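Local coordinates for protein chemotaxis transducer (Pseudomonas aeruginosa, PDB 6GCV) that appears to serve as a chemoreceptor for nitrate, sensing it by direct binding to its PilJ-type ligand-binding domain, at residues A90-W93 with G94-R97; S116-S119 with T120-L123. All coordinates share one frame; numbering follows the deposited sequence. Where two conformers were deposited one is given.

Contact 1 (A90-W93 with G94-R97)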
loop_
_atom_site.group_PDB
_atom_site.type_symbol
_atom_site.label_atom_id
_atom_site.label_comp_id
_atom_site.label_asym_id
_atom_site.label_seq_id
_atom_site.Cartn_x
_atom_site.Cartn_y
_atom_site.Cartn_z
ATOM N N ALA A 90 5.601 -1.255 -15.770
ATOM C CA ALA A 90 6.736 -2.179 -15.810
ATOM C C ALA A 90 8.059 -1.474 -16.048
ATOM O O ALA A 90 9.092 -1.837 -15.445
ATOM C CB ALA A 90 6.542 -3.256 -16.851
ATOM N N GLN A 91 8.071 -0.452 -16.886
ATOM C CA GLN A 91 9.329 0.261 -17.138
ATOM C C GLN A 91 9.773 1.026 -15.895
ATOM O O GLN A 91 10.964 1.024 -15.559
ATOM C CB GLN A 91 9.210 1.144 -18.376
ATOM C CG GLN A 91 9.080 0.289 -19.678
ATOM C CD GLN A 91 10.199 -0.785 -19.892
ATOM O OE1 GLN A 91 11.369 -0.431 -20.074
ATOM N NE2 GLN A 91 9.829 -2.099 -19.907
ATOM N N ILE A 92 8.832 1.656 -15.195
ATOM C CA ILE A 92 9.153 2.381 -13.960
ATOM C C ILE A 92 9.605 1.383 -12.901
ATOM O O ILE A 92 10.612 1.579 -12.206
ATOM C CB ILE A 92 7.942 3.182 -13.449
ATOM C CG1 ILE A 92 7.577 4.269 -14.473
ATOM C CG2 ILE A 92 8.176 3.790 -12.064
ATOM C CD1 ILE A 92 6.182 4.792 -14.267
ATOM N N TRP A 93 8.893 0.267 -12.797
ATOM C CA TRP A 93 9.234 -0.776 -11.841
ATOM C C TRP A 93 10.673 -1.260 -12.002
ATOM O O TRP A 93 11.394 -1.413 -11.022
ATOM C CB TRP A 93 8.234 -1.946 -11.959
ATOM C CG TRP A 93 8.717 -3.195 -11.296
ATOM C CD1 TRP A 93 9.056 -4.345 -11.886
ATOM C CD2 TRP A 93 8.969 -3.366 -9.919
ATOM N NE1 TRP A 93 9.491 -5.251 -10.952
ATOM C CE2 TRP A 93 9.450 -4.654 -9.726
ATOM C CE3 TRP A 93 8.789 -2.555 -8.799
ATOM C CZ2 TRP A 93 9.779 -5.135 -8.481
ATOM C CZ3 TRP A 93 9.129 -3.052 -7.576
ATOM C CH2 TRP A 93 9.624 -4.321 -7.429
ATOM N N GLY A 94 11.120 -1.511 -13.229
ATOM C CA GLY A 94 12.502 -1.966 -13.397
ATOM C C GLY A 94 13.517 -1.027 -12.795
ATOM O O GLY A 94 14.481 -1.447 -12.147
ATOM N N ARG A 95 13.318 0.261 -12.990
ATOM C CA ARG A 95 14.233 1.253 -12.439
ATOM C C ARG A 95 14.106 1.343 -10.927
ATOM O O ARG A 95 15.097 1.457 -10.218
ATOM C CB ARG A 95 13.998 2.610 -13.106
ATOM C CG ARG A 95 14.401 2.623 -14.584
ATOM C CD ARG A 95 14.156 3.960 -15.256
ATOM N NE ARG A 95 12.765 4.173 -15.665
ATOM C CZ ARG A 95 12.242 3.805 -16.841
ATOM N NH1 ARG A 95 12.975 3.157 -17.736
ATOM N NH2 ARG A 95 10.967 4.064 -17.116
ATOM N N TYR A 96 12.889 1.287 -10.422
ATOM C CA TYR A 96 12.655 1.341 -8.969
ATOM C C TYR A 96 13.268 0.149 -8.273
ATOM O O TYR A 96 13.880 0.284 -7.197
ATOM C CB TYR A 96 11.147 1.387 -8.720
ATOM C CG TYR A 96 10.706 1.532 -7.282
ATOM C CD1 TYR A 96 11.038 2.661 -6.528
ATOM C CD2 TYR A 96 9.939 0.576 -6.691
ATOM C CE1 TYR A 96 10.574 2.797 -5.217
ATOM C CE2 TYR A 96 9.449 0.708 -5.402
ATOM C CZ TYR A 96 9.739 1.831 -4.676
ATOM O OH TYR A 96 9.191 2.037 -3.415
ATOM N N ARG A 97 13.112 -1.029 -8.867
ATOM C CA ARG A 97 13.665 -2.246 -8.261
ATOM C C ARG A 97 15.176 -2.134 -8.117
ATOM O O ARG A 97 15.745 -2.502 -7.094
ATOM C CB ARG A 97 13.250 -3.469 -9.078
ATOM C CG ARG A 97 13.680 -4.792 -8.449
ATOM C CD ARG A 97 13.361 -5.908 -9.396
ATOM N NE ARG A 97 14.040 -5.691 -10.653
ATOM C CZ ARG A 97 13.530 -5.961 -11.845
ATOM N NH1 ARG A 97 12.314 -6.506 -11.974
ATOM N NH2 ARG A 97 14.259 -5.708 -12.912
#
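Arg-97 folds its aliphatic stem over one face of the Trp-93 indole. The contact is a CH-pi one: Arg-97 CB sits 4.0 Å from the centroid of the Trp-93 six-membered ring, and Arg-97 CD follows at 3.8 Å from Trp-93 CZ2. A bend at chi3 (58°) then turns the guanidinium nearly perpendicular to the indole, 87° between planes. Trp-93 also meets the ring of Tyr-96, where its CZ3 comes to 3.8 Å from Tyr-96 CD2, close to the plane of the tyrosine ring.

Among the polar ends, Arg-97 NH1 and Trp-93 NE1 are two donors 3.3 Å apart that share an acceptor, Glu-59 OE2, by a salt bridge and a weak hydrogen bond respectively. All this belongs to helix 80-103 of an all-helical bundle. Trp-93 and Tyr-96 face inward there, touching helix 18-42, and Trp-93 stacks on Tyr-58.

In the deposited conformer given, one of two, the Arg-95 guanidinium lies flat over Gln-91 O, with CZ 3.3 Å from that oxygen, while Arg-95 NE bonds to Tyr-118.

Helical i to i+4 bonds link the turns, among them Arg-97 N to Trp-93 O at 2.8 Å.

Contact 2 (S116-S119 with T120-L123); sequences SQYS and TELL
The phenol ring of Tyr-118 and the carboxylate of Glu-121 meet at a slant, their planes 61° apart. Glu-121 OE1 does the touching, 3.5 Å from Tyr-118 CE1, and it approaches obliquely, neither squarely over the face nor at the edge. The amide of Gln-117 comes to the same oxygen, its plane 65° from that of the carboxylate. In the conformer given, one of two, both amide ends lie at similar range from Glu-121 OE1, Gln-117 NE2 at 3.5 Å and Gln-117 OE1 at 3.6 Å, a loose contact and not a directed bond. Glu-121 gets there by running straight out, CG anti to the backbone N (chi1 177°) and the chain extended beyond it. The Tyr-118 ring meets the carboxylate along its CD1-CE1 side, while its hydroxyl reaches across to helix 80-103 and bonds to Arg-95.

These residues belong to helix 112-137, the last helix of a four-helix bundle, and its sides have different neighbours. Tyr-118, Glu-121 and Leu-122 touch helix 80-103; Ser-119, Leu-122 and Leu-123 touch helix 18-42. Another side meets the second subunit, where Arg-36 of that chain hydrogen-bonds through NH2 to Ser-116 OG and, in the conformer given, to Thr-120 OG1. Met-29 of the same neighbouring subunit packs on Leu-123.

Four successive i to i+4 bonds carry the backbone through the contact: Thr-120 N to Ser-116 O at 3.0 Å, then Glu-121 N to Gln-117 O, Leu-122 N to Tyr-118 O and Leu-123 N to Ser-119 O, each at 2.9 Å. The buried hydroxyl of Ser-119 is gripped from outside these turns, by Tyr-96 and by Gln-32 NE2. Beside the backbone bonds lie the first side-chain carbons, with Leu-123 CB resting 3.4 Å from Ser-119 O.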
loop_
_atom_site.group_PDB
_atom_site.type_symbol
_atom_site.label_atom_id
_atom_site.label_comp_id
_atom_site.label_asym_id
_atom_site.label_seq_id
_atom_site.Cartn_x
_atom_site.Cartn_y
_atom_site.Cartn_z
ATOM N N SER A 116 12.706 8.554 -3.148
ATOM C CA SER A 116 11.367 8.894 -2.688
ATOM C C SER A 116 10.467 9.376 -3.820
ATOM O O SER A 116 9.306 8.978 -3.928
ATOM C CB SER A 116 11.457 9.980 -1.616
ATOM O OG SER A 116 10.179 10.342 -1.187
ATOM N N GLN A 117 11.014 10.245 -4.667
ATOM C CA GLN A 117 10.251 10.727 -5.816
ATOM C C GLN A 117 9.825 9.558 -6.698
ATOM O O GLN A 117 8.695 9.512 -7.207
ATOM C CB GLN A 117 11.071 11.718 -6.651
ATOM C CG GLN A 117 10.269 12.433 -7.746
ATOM C CD GLN A 117 10.053 11.623 -9.022
ATOM O OE1 GLN A 117 10.794 10.699 -9.314
ATOM N NE2 GLN A 117 9.041 11.991 -9.798
ATOM N N TYR A 118 10.726 8.622 -6.898
ATOM C CA TYR A 118 10.430 7.507 -7.750
ATOM C C TYR A 118 9.409 6.545 -7.132
ATOM O O TYR A 118 8.508 6.036 -7.823
ATOM C CB TYR A 118 11.721 6.807 -8.151
ATOM C CG TYR A 118 11.674 6.379 -9.582
ATOM C CD1 TYR A 118 11.654 7.299 -10.626
ATOM C CD2 TYR A 118 11.521 5.060 -9.882
ATOM C CE1 TYR A 118 11.557 6.884 -11.943
ATOM C CE2 TYR A 118 11.458 4.628 -11.190
ATOM C CZ TYR A 118 11.463 5.533 -12.217
ATOM O OH TYR A 118 11.346 5.062 -13.517
ATOM N N SER A 119 9.471 6.394 -5.814
ATOM C CA SER A 119 8.458 5.607 -5.110
ATOM C C SER A 119 7.064 6.214 -5.298
ATOM O O SER A 119 6.084 5.502 -5.568
ATOM C CB SER A 119 8.799 5.524 -3.618
ATOM O OG SER A 119 7.945 4.596 -2.943
ATOM N N THR A 120 6.994 7.532 -5.172
ATOM C CA THR A 120 5.736 8.248 -5.340
ATOM C C THR A 120 5.234 8.160 -6.780
ATOM O O THR A 120 4.030 8.007 -7.027
ATOM C CB THR A 120 5.915 9.689 -4.859
ATOM O OG1 THR A 120 6.147 9.632 -3.443
ATOM C CG2 THR A 120 4.701 10.588 -5.219
ATOM N N GLU A 121 6.151 8.251 -7.743
ATOM C CA GLU A 121 5.795 8.125 -9.134
ATOM C C GLU A 121 5.218 6.762 -9.439
ATOM O O GLU A 121 4.175 6.638 -10.100
ATOM C CB GLU A 121 7.009 8.428 -10.033
ATOM C CG GLU A 121 6.744 8.245 -11.517
ATOM C CD GLU A 121 7.945 8.530 -12.386
ATOM O OE1 GLU A 121 8.888 9.222 -11.936
ATOM O OE2 GLU A 121 7.917 8.106 -13.558
ATOM N N LEU A 122 5.902 5.717 -8.979
ATOM C CA LEU A 122 5.400 4.361 -9.206
ATOM C C LEU A 122 4.025 4.177 -8.582
ATOM O O LEU A 122 3.108 3.630 -9.188
ATOM C CB LEU A 122 6.377 3.303 -8.702
ATOM C CG LEU A 122 5.889 1.860 -8.794
ATOM C CD1 LEU A 122 5.626 1.476 -10.219
ATOM C CD2 LEU A 122 6.894 0.895 -8.188
ATOM N N LEU A 123 3.890 4.633 -7.335
ATOM C CA LEU A 123 2.603 4.553 -6.639
ATOM C C LEU A 123 1.490 5.198 -7.470
ATOM O O LEU A 123 0.405 4.608 -7.639
ATOM C CB LEU A 123 2.735 5.212 -5.257
ATOM C CG LEU A 123 1.451 5.334 -4.469
ATOM C CD1 LEU A 123 0.804 3.999 -4.209
ATOM C CD2 LEU A 123 1.717 6.073 -3.178
#

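Contacts 1 and 2 lie on successive helices, 80-103 and 112-137, with their centres about 10 Å apart, and they touch directly. Two probable hydrogen bonds join them: Arg-95 NE to Tyr-118 OH at 2.7 Å, in the arginine conformer given, and a hydroxyl pair, Tyr-96 OH with Ser-119 OG, at 2.9 Å. The two also pack, Tyr-96 CD2 lying 3.4 Å from Leu-122 CD2 and Ile-92 O 3.3 Å from Tyr-118 CE2. Contact 2 additionally meets the second subunit, whereas no other chain of the assembly touches contact 1. The bound sodium ion, with Glu-37 and Asp-47 at its site, is about 13 Å from the Tyr-96 side chain.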